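Local atomic coordinates of nitrite oxidoreductase subunit C (Kuenenia stuttgartiensis, PDB entry 7B04), a protein that binds heme b and calcium ions and probably carries electrons within the filament-forming nitrite oxidoreductase complex of an anammox bacterium. Residues 93-98 and 113-118. Numbering follows the deposited sequence.
Sequences GSVNSA and VIWDDA. With CA (calcium ion), chain B.
The indole of W115 meets V95 at its pyrrole end: methyl CG2 of V95 approaches CD1 of W115 obliquely at 3.8 Å, and CG1 lies a similar distance from the same atom. The ring of W263, its plane turned by about 25° from that of W115, also meets this indole, while V293 and V265 make further side-chain contacts with W115. In V95, CG1 stands anti to the backbone N (chi1 178°), where it also reaches CB of W115 at 3.9 Å. An alanine at V95 would probably open a gap beside CD1 and CB of W115, leaving that end of the indole without its aliphatic neighbour. The segments meet at the open end of a β-hairpin of strands 97-104 and 108-116, in the ethylbenzene dehydrogenase-like heme domain, with 93-96 leading into the first strand as a loop. Ahead of the strand the chain draws away from its partner: the CA atoms of V95 and D116 are 7.0 Å apart, while CA of A98 makes a CA-H...O contact of 3.2 Å to O of I114. CB of A98 packs on CB of W115 at 4.1 Å and also meets CG1 of V113. Beyond the strand end, D117 binds calcium through OD2 at 2.3 Å, in a site completed by T119, N121, D132 and N295.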
loop_
_atom_site.group_PDB
_atom_site.type_symbol
_atom_site.label_atom_id
_atom_site.label_comp_id
_atom_site.label_asym_id
_atom_site.label_seq_id
_atom_site.Cartn_x
_atom_site.Cartn_y
_atom_site.Cartn_z
ATOM N N GLY C 93 8.154 -38.258 29.217
ATOM C CA GLY C 93 9.237 -38.578 30.123
ATOM C C GLY C 93 9.329 -37.639 31.295
ATOM O O GLY C 93 10.123 -37.890 32.209
ATOM N N SER C 94 8.537 -36.565 31.294
ATOM C CA SER C 94 8.610 -35.556 32.342
ATOM C C SER C 94 8.017 -36.054 33.651
ATOM O O SER C 94 8.453 -35.628 34.727
ATOM C CB SER C 94 7.899 -34.286 31.884
ATOM O OG SER C 94 6.771 -34.595 31.083
ATOM N N VAL C 95 7.027 -36.941 33.587
ATOM C CA VAL C 95 6.397 -37.513 34.770
ATOM C C VAL C 95 6.638 -39.015 34.768
ATOM O O VAL C 95 6.495 -39.675 33.733
ATOM C CB VAL C 95 4.885 -37.203 34.802
ATOM C CG1 VAL C 95 4.228 -37.847 36.014
ATOM C CG2 VAL C 95 4.650 -35.699 34.792
ATOM N N ASN C 96 7.003 -39.552 35.932
ATOM C CA ASN C 96 7.388 -40.951 36.054
ATOM C C ASN C 96 6.395 -41.805 36.827
ATOM O O ASN C 96 6.321 -43.009 36.583
ATOM C CB ASN C 96 8.755 -41.065 36.742
ATOM C CG ASN C 96 9.865 -40.391 35.960
ATOM O OD1 ASN C 96 9.950 -40.525 34.739
ATOM N ND2 ASN C 96 10.724 -39.661 36.663
ATOM N N SER C 97 5.639 -41.220 37.752
ATOM C CA SER C 97 4.714 -41.976 38.584
ATOM C C SER C 97 3.458 -41.154 38.831
ATOM O O SER C 97 3.466 -39.923 38.738
ATOM C CB SER C 97 5.357 -42.385 39.917
ATOM O OG SER C 97 5.638 -41.253 40.720
ATOM N N ALA C 98 2.369 -41.853 39.143
ATOM C CA ALA C 98 1.122 -41.198 39.510
ATOM C C ALA C 98 0.348 -42.083 40.477
ATOM O O ALA C 98 0.240 -43.295 40.276
ATOM C CB ALA C 98 0.268 -40.888 38.276
ATOM N N VAL C 113 -6.400 -38.770 40.821
ATOM C CA VAL C 113 -5.084 -39.007 40.240
ATOM C C VAL C 113 -4.160 -37.875 40.678
ATOM O O VAL C 113 -4.510 -36.692 40.556
ATOM C CB VAL C 113 -5.144 -39.096 38.707
ATOM C CG1 VAL C 113 -3.807 -39.529 38.155
ATOM C CG2 VAL C 113 -6.255 -40.057 38.278
ATOM N N ILE C 114 -2.973 -38.238 41.164
ATOM C CA ILE C 114 -1.994 -37.285 41.673
ATOM C C ILE C 114 -0.633 -37.574 41.054
ATOM O O ILE C 114 -0.159 -38.716 41.082
ATOM C CB ILE C 114 -1.889 -37.356 43.206
ATOM C CG1 ILE C 114 -3.158 -36.821 43.864
ATOM C CG2 ILE C 114 -0.670 -36.608 43.695
ATOM C CD1 ILE C 114 -3.197 -37.034 45.360
ATOM N N TRP C 115 -0.002 -36.534 40.516
ATOM C CA TRP C 115 1.353 -36.628 39.997
ATOM C C TRP C 115 2.051 -35.305 40.266
ATOM O O TRP C 115 1.408 -34.279 40.503
ATOM C CB TRP C 115 1.372 -36.957 38.502
ATOM C CG TRP C 115 0.903 -35.835 37.628
ATOM C CD1 TRP C 115 1.681 -34.926 36.970
ATOM C CD2 TRP C 115 -0.455 -35.499 37.319
ATOM N NE1 TRP C 115 0.891 -34.050 36.265
ATOM C CE2 TRP C 115 -0.424 -34.379 36.464
ATOM C CE3 TRP C 115 -1.692 -36.037 37.681
ATOM C CZ2 TRP C 115 -1.584 -33.790 35.963
ATOM C CZ3 TRP C 115 -2.841 -35.450 37.185
ATOM C CH2 TRP C 115 -2.779 -34.338 36.338
ATOM N N ASP C 116 3.376 -35.333 40.225
ATOM C CA ASP C 116 4.184 -34.158 40.524
ATOM C C ASP C 116 4.588 -33.446 39.248
ATOM O O ASP C 116 5.118 -34.056 38.322
ATOM C CB ASP C 116 5.436 -34.509 41.315
ATOM C CG ASP C 116 5.156 -35.442 42.473
ATOM O OD1 ASP C 116 4.455 -35.004 43.409
ATOM O OD2 ASP C 116 5.660 -36.589 42.475
ATOM N N ASP C 117 4.287 -32.168 39.169
ATOM C CA ASP C 117 4.754 -31.373 38.039
ATOM C C ASP C 117 4.969 -29.928 38.461
ATOM O O ASP C 117 4.155 -29.340 39.168
ATOM C CB ASP C 117 3.887 -31.561 36.774
ATOM C CG ASP C 117 3.999 -30.402 35.762
ATOM O OD1 ASP C 117 5.080 -30.288 35.135
ATOM O OD2 ASP C 117 2.877 -29.839 35.449
ATOM N N ALA C 118 6.145 -29.414 38.106
ATOM C CA ALA C 118 6.666 -28.139 38.580
ATOM C C ALA C 118 6.054 -26.925 37.898
ATOM O O ALA C 118 6.313 -25.799 38.337
ATOM C CB ALA C 118 8.186 -28.111 38.381
HETATM CA CA CA B . 3.016 -28.364 33.700
#